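Local coordinates for putative lipoprotein (Bacteroides fragilis, PDB 3QNK) that belongs to the SusD family of outer-membrane lipoproteins and probably helps bind nutrients such as glycans at the cell surface for uptake, at residues C256-Y261 / Q329-A334; I394-A399 / R444-F449; P425-S430 / R436-K441. All blocks are in the same frame, centred on the assembly; numbering follows the deposited sequence.

Contact 1: C256-Y261 / Q329-A334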
loop_
_atom_site.group_PDB
_atom_site.type_symbol
_atom_site.label_atom_id
_atom_site.label_comp_id
_atom_site.label_asym_id
_atom_site.label_seq_id
_atom_site.Cartn_x
_atom_site.Cartn_y
_atom_site.Cartn_z
ATOM N N CYS B 256 -10.168 -3.615 18.002
ATOM C CA CYS B 256 -9.988 -2.181 17.838
ATOM C C CYS B 256 -11.122 -1.368 18.413
ATOM O O CYS B 256 -10.882 -0.223 18.764
ATOM C CB CYS B 256 -9.804 -1.839 16.368
ATOM S SG CYS B 256 -8.163 -2.234 15.731
ATOM N N ASN B 257 -12.355 -1.902 18.446
ATOM C CA ASN B 257 -13.501 -1.132 18.903
ATOM C C ASN B 257 -14.116 -1.696 20.181
ATOM O O ASN B 257 -15.159 -1.203 20.642
ATOM C CB ASN B 257 -14.520 -1.019 17.779
ATOM C CG ASN B 257 -13.954 -0.241 16.604
ATOM O OD1 ASN B 257 -13.794 0.985 16.638
ATOM N ND2 ASN B 257 -13.539 -0.948 15.577
HETATM N N MSE B 258 -13.415 -2.654 20.804
HETATM C CA MSE B 258 -13.837 -3.278 22.041
HETATM C C MSE B 258 -13.459 -2.411 23.267
HETATM O O MSE B 258 -12.407 -1.757 23.248
HETATM C CB MSE B 258 -13.182 -4.652 22.135
HETATM C CG MSE B 258 -13.786 -5.566 23.199
HETATM SE SE MSE B 258 -12.777 -7.236 23.359
HETATM C CE MSE B 258 -12.946 -7.737 21.524
ATOM N N VAL B 259 -14.287 -2.460 24.354
ATOM C CA VAL B 259 -14.017 -1.736 25.616
ATOM C C VAL B 259 -12.634 -2.153 26.101
ATOM O O VAL B 259 -12.322 -3.353 26.088
ATOM C CB VAL B 259 -15.101 -1.959 26.702
ATOM C CG1 VAL B 259 -14.885 -1.031 27.893
ATOM C CG2 VAL B 259 -16.506 -1.768 26.135
ATOM N N THR B 260 -11.787 -1.178 26.484
ATOM C CA THR B 260 -10.429 -1.517 26.913
ATOM C C THR B 260 -10.365 -2.066 28.342
ATOM O O THR B 260 -9.909 -3.191 28.538
ATOM C CB THR B 260 -9.489 -0.343 26.729
ATOM O OG1 THR B 260 -9.571 0.039 25.365
ATOM C CG2 THR B 260 -8.049 -0.707 27.044
ATOM N N TYR B 261 -10.849 -1.304 29.320
ATOM C CA TYR B 261 -10.719 -1.672 30.731
ATOM C C TYR B 261 -11.911 -2.417 31.263
ATOM O O TYR B 261 -12.792 -1.886 31.939
ATOM C CB TYR B 261 -10.381 -0.429 31.558
ATOM C CG TYR B 261 -9.111 0.196 31.036
ATOM C CD1 TYR B 261 -7.871 -0.379 31.302
ATOM C CD2 TYR B 261 -9.156 1.280 30.163
ATOM C CE1 TYR B 261 -6.701 0.161 30.787
ATOM C CE2 TYR B 261 -7.990 1.825 29.630
ATOM C CZ TYR B 261 -6.762 1.266 29.949
ATOM O OH TYR B 261 -5.602 1.802 29.447
ATOM N N GLN B 329 -23.854 -4.471 30.738
ATOM C CA GLN B 329 -23.361 -5.826 30.852
ATOM C C GLN B 329 -23.104 -6.377 29.460
ATOM O O GLN B 329 -23.979 -6.278 28.580
ATOM C CB GLN B 329 -24.337 -6.688 31.600
ATOM C CG GLN B 329 -24.142 -6.589 33.075
ATOM C CD GLN B 329 -25.185 -7.411 33.745
ATOM O OE1 GLN B 329 -26.342 -7.001 33.840
ATOM N NE2 GLN B 329 -24.807 -8.611 34.174
ATOM N N ILE B 330 -21.879 -6.897 29.249
ATOM C CA ILE B 330 -21.403 -7.476 27.992
ATOM C C ILE B 330 -20.689 -8.796 28.296
ATOM O O ILE B 330 -20.352 -9.044 29.448
ATOM C CB ILE B 330 -20.494 -6.477 27.218
ATOM C CG1 ILE B 330 -19.325 -5.969 28.088
ATOM C CG2 ILE B 330 -21.324 -5.299 26.633
ATOM C CD1 ILE B 330 -18.232 -5.282 27.349
ATOM N N PHE B 331 -20.472 -9.641 27.266
ATOM C CA PHE B 331 -19.767 -10.934 27.303
ATOM C C PHE B 331 -20.482 -11.978 28.175
ATOM O O PHE B 331 -19.834 -12.749 28.888
ATOM C CB PHE B 331 -18.298 -10.769 27.728
ATOM C CG PHE B 331 -17.399 -10.284 26.619
ATOM C CD1 PHE B 331 -17.211 -11.049 25.467
ATOM C CD2 PHE B 331 -16.707 -9.083 26.738
ATOM C CE1 PHE B 331 -16.343 -10.618 24.452
ATOM C CE2 PHE B 331 -15.841 -8.653 25.724
ATOM C CZ PHE B 331 -15.669 -9.424 24.587
ATOM N N PHE B 332 -21.814 -12.050 28.037
ATOM C CA PHE B 332 -22.684 -12.968 28.766
ATOM C C PHE B 332 -22.294 -14.423 28.596
ATOM O O PHE B 332 -22.310 -15.173 29.580
ATOM C CB PHE B 332 -24.125 -12.817 28.282
ATOM C CG PHE B 332 -24.673 -11.418 28.314
ATOM C CD1 PHE B 332 -25.108 -10.850 29.507
ATOM C CD2 PHE B 332 -24.802 -10.679 27.143
ATOM C CE1 PHE B 332 -25.632 -9.552 29.531
ATOM C CE2 PHE B 332 -25.343 -9.391 27.167
ATOM C CZ PHE B 332 -25.760 -8.840 28.358
ATOM N N ASN B 333 -21.966 -14.827 27.342
ATOM C CA ASN B 333 -21.655 -16.216 26.979
ATOM C C ASN B 333 -20.135 -16.457 26.768
ATOM O O ASN B 333 -19.715 -17.310 25.962
ATOM C CB ASN B 333 -22.488 -16.648 25.759
ATOM C CG ASN B 333 -23.973 -16.712 26.057
ATOM O OD1 ASN B 333 -24.448 -17.525 26.865
ATOM N ND2 ASN B 333 -24.749 -15.841 25.432
ATOM N N ALA B 334 -19.326 -15.696 27.522
ATOM C CA ALA B 334 -17.876 -15.821 27.612
ATOM C C ALA B 334 -17.610 -16.593 28.875
ATOM O O ALA B 334 -18.481 -16.576 29.752
ATOM C CB ALA B 334 -17.229 -14.446 27.679
#

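Contact 2: I394-A399 / R444-F449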
loop_
_atom_site.group_PDB
_atom_site.type_symbol
_atom_site.label_atom_id
_atom_site.label_comp_id
_atom_site.label_asym_id
_atom_site.label_seq_id
_atom_site.Cartn_x
_atom_site.Cartn_y
_atom_site.Cartn_z
ATOM N N ILE B 394 -33.288 -0.322 2.055
ATOM C CA ILE B 394 -34.237 -0.234 0.952
ATOM C C ILE B 394 -35.369 0.706 1.371
ATOM O O ILE B 394 -35.644 1.670 0.668
ATOM C CB ILE B 394 -34.730 -1.645 0.539
ATOM C CG1 ILE B 394 -33.543 -2.584 0.208
ATOM C CG2 ILE B 394 -35.782 -1.630 -0.571
ATOM C CD1 ILE B 394 -32.533 -2.092 -0.833
ATOM N N TYR B 395 -35.915 0.503 2.570
ATOM C CA TYR B 395 -37.003 1.303 3.105
ATOM C C TYR B 395 -36.630 2.775 3.262
ATOM O O TYR B 395 -37.415 3.652 2.871
ATOM C CB TYR B 395 -37.451 0.736 4.446
ATOM C CG TYR B 395 -38.122 -0.610 4.318
ATOM C CD1 TYR B 395 -39.461 -0.709 3.961
ATOM C CD2 TYR B 395 -37.419 -1.789 4.556
ATOM C CE1 TYR B 395 -40.085 -1.942 3.834
ATOM C CE2 TYR B 395 -38.034 -3.034 4.431
ATOM C CZ TYR B 395 -39.370 -3.104 4.067
ATOM O OH TYR B 395 -40.025 -4.303 3.956
ATOM N N LEU B 396 -35.437 3.045 3.800
ATOM C CA LEU B 396 -34.968 4.403 4.071
ATOM C C LEU B 396 -34.539 5.142 2.793
ATOM O O LEU B 396 -34.834 6.324 2.677
ATOM C CB LEU B 396 -33.851 4.385 5.127
ATOM C CG LEU B 396 -34.344 4.084 6.556
ATOM C CD1 LEU B 396 -33.214 3.885 7.514
ATOM C CD2 LEU B 396 -35.230 5.177 7.071
ATOM N N ASN B 397 -33.939 4.443 1.807
ATOM C CA ASN B 397 -33.607 5.023 0.503
ATOM C C ASN B 397 -34.890 5.378 -0.237
ATOM O O ASN B 397 -34.979 6.435 -0.849
ATOM C CB ASN B 397 -32.770 4.045 -0.336
ATOM C CG ASN B 397 -31.389 3.761 0.208
ATOM O OD1 ASN B 397 -30.932 4.366 1.173
ATOM N ND2 ASN B 397 -30.683 2.840 -0.419
ATOM N N ASP B 398 -35.895 4.496 -0.141
ATOM C CA ASP B 398 -37.212 4.673 -0.732
ATOM C C ASP B 398 -37.921 5.872 -0.070
ATOM O O ASP B 398 -38.441 6.730 -0.787
ATOM C CB ASP B 398 -38.046 3.376 -0.576
ATOM C CG ASP B 398 -39.215 3.192 -1.539
ATOM O OD1 ASP B 398 -39.221 3.850 -2.602
ATOM O OD2 ASP B 398 -40.111 2.355 -1.243
ATOM N N ALA B 399 -37.916 5.940 1.294
ATOM C CA ALA B 399 -38.545 7.033 2.045
ATOM C C ALA B 399 -37.960 8.388 1.628
ATOM O O ALA B 399 -38.711 9.328 1.339
ATOM C CB ALA B 399 -38.360 6.818 3.537
ATOM N N ARG B 444 -29.981 8.066 10.604
ATOM C CA ARG B 444 -28.835 8.212 11.464
ATOM C C ARG B 444 -28.829 7.122 12.538
ATOM O O ARG B 444 -27.788 6.520 12.767
ATOM C CB ARG B 444 -28.790 9.616 12.086
ATOM C CG ARG B 444 -27.556 9.782 12.954
ATOM C CD ARG B 444 -27.612 11.008 13.792
ATOM N NE ARG B 444 -26.336 11.209 14.467
ATOM C CZ ARG B 444 -26.044 12.268 15.206
ATOM N NH1 ARG B 444 -26.941 13.225 15.390
ATOM N NH2 ARG B 444 -24.859 12.371 15.781
ATOM N N ILE B 445 -29.972 6.863 13.178
ATOM C CA ILE B 445 -30.096 5.879 14.239
ATOM C C ILE B 445 -30.011 4.461 13.668
ATOM O O ILE B 445 -29.337 3.589 14.240
ATOM C CB ILE B 445 -31.409 6.108 15.014
ATOM C CG1 ILE B 445 -31.441 7.497 15.689
ATOM C CG2 ILE B 445 -31.701 4.985 16.012
ATOM C CD1 ILE B 445 -30.316 7.781 16.764
ATOM N N GLU B 446 -30.680 4.235 12.538
ATOM C CA GLU B 446 -30.692 2.930 11.911
ATOM C C GLU B 446 -29.319 2.485 11.486
ATOM O O GLU B 446 -28.936 1.320 11.701
ATOM C CB GLU B 446 -31.624 2.914 10.685
ATOM C CG GLU B 446 -31.957 1.506 10.183
ATOM C CD GLU B 446 -32.620 0.596 11.203
ATOM O OE1 GLU B 446 -33.194 1.106 12.188
ATOM O OE2 GLU B 446 -32.510 -0.636 11.056
ATOM N N PHE B 447 -28.594 3.403 10.844
ATOM C CA PHE B 447 -27.311 3.060 10.254
ATOM C C PHE B 447 -26.101 3.582 11.036
ATOM O O PHE B 447 -25.005 3.617 10.468
ATOM C CB PHE B 447 -27.290 3.484 8.770
ATOM C CG PHE B 447 -28.171 2.530 8.003
ATOM C CD1 PHE B 447 -27.764 1.215 7.774
ATOM C CD2 PHE B 447 -29.443 2.908 7.596
ATOM C CE1 PHE B 447 -28.614 0.304 7.155
ATOM C CE2 PHE B 447 -30.284 2.001 6.943
ATOM C CZ PHE B 447 -29.876 0.695 6.756
ATOM N N ALA B 448 -26.261 3.857 12.358
ATOM C CA ALA B 448 -25.138 4.309 13.174
ATOM C C ALA B 448 -24.050 3.219 13.196
ATOM O O ALA B 448 -24.377 2.043 13.307
ATOM C CB ALA B 448 -25.606 4.642 14.583
ATOM N N PHE B 449 -22.782 3.597 13.009
ATOM C CA PHE B 449 -21.591 2.715 13.052
ATOM C C PHE B 449 -21.564 1.747 11.902
ATOM O O PHE B 449 -20.865 0.730 11.966
ATOM C CB PHE B 449 -21.418 1.993 14.410
ATOM C CG PHE B 449 -21.528 3.006 15.513
ATOM C CD1 PHE B 449 -20.611 4.057 15.604
ATOM C CD2 PHE B 449 -22.636 3.017 16.366
ATOM C CE1 PHE B 449 -20.765 5.063 16.563
ATOM C CE2 PHE B 449 -22.805 4.037 17.301
ATOM C CZ PHE B 449 -21.852 5.036 17.415
#

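Contact 3: P425-S430 / R436-K441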
loop_
_atom_site.group_PDB
_atom_site.type_symbol
_atom_site.label_atom_id
_atom_site.label_comp_id
_atom_site.label_asym_id
_atom_site.label_seq_id
_atom_site.Cartn_x
_atom_site.Cartn_y
_atom_site.Cartn_z
ATOM N N PRO B 425 -43.763 4.104 17.701
ATOM C CA PRO B 425 -45.020 4.502 17.056
ATOM C C PRO B 425 -44.775 5.206 15.707
ATOM O O PRO B 425 -43.725 5.778 15.477
ATOM C CB PRO B 425 -45.665 5.425 18.095
ATOM C CG PRO B 425 -44.555 5.961 18.867
ATOM C CD PRO B 425 -43.537 4.872 18.941
ATOM N N ASP B 426 -45.744 5.133 14.817
ATOM C CA ASP B 426 -45.636 5.720 13.490
ATOM C C ASP B 426 -45.525 7.245 13.500
ATOM O O ASP B 426 -46.124 7.932 14.332
ATOM C CB ASP B 426 -46.838 5.290 12.631
ATOM C CG ASP B 426 -46.733 3.857 12.112
ATOM O OD1 ASP B 426 -45.709 3.171 12.427
ATOM O OD2 ASP B 426 -47.651 3.422 11.376
ATOM N N LEU B 427 -44.710 7.768 12.577
ATOM C CA LEU B 427 -44.629 9.194 12.294
ATOM C C LEU B 427 -45.961 9.566 11.607
ATOM O O LEU B 427 -46.516 8.793 10.801
ATOM C CB LEU B 427 -43.425 9.535 11.414
ATOM C CG LEU B 427 -42.035 9.272 12.020
ATOM C CD1 LEU B 427 -40.963 9.479 11.009
ATOM C CD2 LEU B 427 -41.754 10.153 13.238
ATOM N N THR B 428 -46.478 10.727 11.970
ATOM C CA THR B 428 -47.759 11.282 11.558
ATOM C C THR B 428 -47.578 12.499 10.625
ATOM O O THR B 428 -48.517 12.872 9.904
ATOM C CB THR B 428 -48.418 11.644 12.879
ATOM O OG1 THR B 428 -49.018 10.463 13.387
ATOM C CG2 THR B 428 -49.412 12.781 12.791
ATOM N N GLU B 429 -46.376 13.118 10.678
ATOM C CA GLU B 429 -45.989 14.328 9.984
ATOM C C GLU B 429 -46.369 14.325 8.505
ATOM O O GLU B 429 -45.982 13.447 7.739
ATOM C CB GLU B 429 -44.492 14.625 10.155
ATOM C CG GLU B 429 -44.122 16.049 9.770
ATOM C CD GLU B 429 -44.975 17.137 10.401
ATOM O OE1 GLU B 429 -44.877 17.331 11.635
ATOM O OE2 GLU B 429 -45.781 17.758 9.671
ATOM N N SER B 430 -47.102 15.363 8.130
ATOM C CA SER B 430 -47.599 15.619 6.782
ATOM C C SER B 430 -46.754 16.693 6.057
ATOM O O SER B 430 -46.712 16.655 4.833
ATOM C CB SER B 430 -49.071 16.044 6.840
ATOM O OG SER B 430 -49.374 16.763 8.033
ATOM N N ARG B 436 -38.896 15.361 6.114
ATOM C CA ARG B 436 -37.528 15.124 5.611
ATOM C C ARG B 436 -36.553 14.958 6.758
ATOM O O ARG B 436 -35.769 14.019 6.752
ATOM C CB ARG B 436 -37.063 16.257 4.685
ATOM C CG ARG B 436 -35.617 16.137 4.256
ATOM C CD ARG B 436 -35.272 16.907 2.996
ATOM N NE ARG B 436 -35.928 18.209 2.979
ATOM C CZ ARG B 436 -36.691 18.665 1.997
ATOM N NH1 ARG B 436 -36.853 17.957 0.886
ATOM N NH2 ARG B 436 -37.266 19.852 2.100
ATOM N N GLU B 437 -36.638 15.827 7.764
ATOM C CA GLU B 437 -35.720 15.753 8.884
ATOM C C GLU B 437 -35.935 14.493 9.704
ATOM O O GLU B 437 -34.961 13.888 10.147
ATOM C CB GLU B 437 -35.820 17.010 9.765
ATOM C CG GLU B 437 -35.473 18.311 9.036
ATOM C CD GLU B 437 -34.293 18.323 8.066
ATOM O OE1 GLU B 437 -33.179 17.906 8.468
ATOM O OE2 GLU B 437 -34.483 18.769 6.908
ATOM N N LEU B 438 -37.193 14.061 9.847
ATOM C CA LEU B 438 -37.535 12.867 10.615
ATOM C C LEU B 438 -36.940 11.589 9.969
ATOM O O LEU B 438 -36.436 10.707 10.688
ATOM C CB LEU B 438 -39.063 12.780 10.742
ATOM C CG LEU B 438 -39.697 13.879 11.608
ATOM C CD1 LEU B 438 -41.187 13.940 11.429
ATOM C CD2 LEU B 438 -39.336 13.724 13.077
ATOM N N ILE B 439 -36.962 11.529 8.615
ATOM C CA ILE B 439 -36.417 10.426 7.812
ATOM C C ILE B 439 -34.904 10.417 8.002
ATOM O O ILE B 439 -34.326 9.379 8.351
ATOM C CB ILE B 439 -36.831 10.544 6.312
ATOM C CG1 ILE B 439 -38.372 10.440 6.125
ATOM C CG2 ILE B 439 -36.089 9.504 5.468
ATOM C CD1 ILE B 439 -38.914 10.860 4.782
ATOM N N ARG B 440 -34.274 11.595 7.817
ATOM C CA ARG B 440 -32.837 11.791 8.004
ATOM C C ARG B 440 -32.384 11.363 9.412
ATOM O O ARG B 440 -31.394 10.637 9.529
ATOM C CB ARG B 440 -32.470 13.239 7.744
ATOM C CG ARG B 440 -32.555 13.593 6.266
ATOM C CD ARG B 440 -32.064 14.992 6.050
ATOM N NE ARG B 440 -32.007 15.317 4.636
ATOM C CZ ARG B 440 -31.421 16.407 4.165
ATOM N NH1 ARG B 440 -30.861 17.281 4.994
ATOM N NH2 ARG B 440 -31.387 16.636 2.867
ATOM N N LYS B 441 -33.159 11.747 10.460
ATOM C CA LYS B 441 -32.894 11.365 11.844
ATOM C C LYS B 441 -33.006 9.810 11.973
ATOM O O LYS B 441 -32.107 9.190 12.557
ATOM C CB LYS B 441 -33.823 12.116 12.832
#

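Contact 1: C256-Y261 / Q329-A334
Met258, a selenomethionine in this crystal, meets the aromatic ring of Phe331 and makes the first of two side-chain contacts between 256-261 and 329-334. It lies in the irregular chain that follows helix 253-257. Its side chain runs out with CG anti to the backbone N (chi1 -166°) and stays extended through chi2, so that the selenium is carried to the rim of the ring; the last bond then turns CE aside. SE lies 3.8 Å from CZ of Phe331 and 5.1 Å from the centroid of that ring. The direction from centroid to SE is 83° off the ring normal, which places the selenium beside the outer edge rather than over a face. Tyr367 packs edge-to-face on the same phenylalanine and touches Met258, and its OH accepts a hydrogen bond from Val259 N, so one tyrosine contacts both Met258 and Val259.

One residue on, Val259 points at the other segment and brings CG2 to 4.1 Å from CD1 of Ile330, a second apolar contact in which the branches cross at a slant. Ile330 belongs to strand 329-330, paired antiparallel with 339-340, and its CG1 sits between the backbone N and the carbonyl carbon (chi1 54°), from where CD1 extends toward the valine. Directly after the strand, a type I turn from Phe331 to Ala334 is closed by a bond from Ala334 N to Phe331 O, 3.3 Å long.

No hydrogen bond joins the two segments: four buried side chains bridge backbones whose nearest CA atoms, in Val259 and Ile330, are 9.7 Å apart. The selenium beside the phenylalanine is an edge-on Met-aromatic contact, here joining an irregular loop to the turn that follows strand 329-330 of a two-stranded antiparallel hairpin.

Contact 2: I394-A399 / R444-F449
Helix packing in the alpha-alpha superhelix of this SusD-like protein is exemplified where Leu396 meets Glu446 and Phe447: helix 391-405 lies against the C-terminal end of helix 432-446. Here one leucine methyl touches two successive residues at the end of a helix. Glu446 is still helical, whereas Phe447 is the first residue to leave helical backbone angles, and both start their side chains toward the partner helix.

Leu396 supplies the touching branch. With CG anti to its carbonyl carbon (chi1 -73°) and CD1 anti to CA (chi2 172°), the side chain is stretched to its full length, and CD1 alone makes the close approaches. It touches the aliphatic root of Glu446, 3.7 Å from CB and 3.8 Å from CG, and, from the same methyl, the phenylalanine ring.

Glu446 thus plays two parts. Its CB and CG are apolar surface for the leucine, while the bend at chi2 (58°) turns the carboxylate aside to three arginines. OE2 forms salt bridges with Arg390 and Arg421, and OE1 with Arg318; such a cluster around one carboxylate would be expected to stabilise its negative charge. Ile418 of helix 408-420 touches both Leu396 and Glu446, bringing a third helix to the same junction.

A polar tie joins the same helices nearby, Asn397 OD1 being hydrogen-bonded to Arg443 NH2. Between the two segments themselves no hydrogen bond forms. The leucine and phenylalanine side chains run past each other in opposite directions, and CD1 of Leu396 comes to the ring edge, near its plane, 3.5 Å from CE2 of Phe447 and 3.9 Å from CD2 of the same ring.

Contact 3: P425-S430 / R436-K441
Apolar packing carries the contact, with Leu438 gripped by Leu427 and Glu429, two loop residues separated by Thr428. CD1 of Leu427 reaches CB of Leu438 at 3.8 Å, the two leucines meeting aslant. Farther out on the same helical side chain, CD1 of Leu438 lies 3.6 Å from CB of Glu429 and 4.0 Å from its CG, the side chains crossing at about a right angle. The extended form of Leu438 (chi2 166°) lets its root and its far methyl serve different partners.

The irregular 425-430 is the connection between two consecutive helices, 408-420 and 432-446, and folds back beside the second. Its course is also fixed from the preceding helix, for Leu427 N bonds to Asn416 OD1 and Leu427 O to Arg412 NH1.

Polar interactions occupy the outer end of Glu429. With CG anti to the backbone N (chi1 -165°) and a bend at chi2, the carboxylate turns back to the following backbone. OE2 of Glu429 accepts a hydrogen bond from Asp431 N, and a weak one from Ser430 N at 3.1 Å with an N-H...O angle of 124°.

How the contacts relate
Contact 1 comes first in sequence; both segments of contact 3 lie between those of contact 2. Contacts 2 and 3 share helix 432-446, with centres 12 Å apart, and touch where Ala399 O lies 3.8 Å from Ile439 CD1. One helix is therefore packed at its C-terminal end in the buried interior and covered farther back by its own leading loop at the surface. Contact 1 stands apart, its centre 26 Å from that of contact 2 and 34 Å from that of contact 3. All three belong to the SusD-family part of the chain, contacts 2 and 3 packing its helices and contact 1 its loops and short strands.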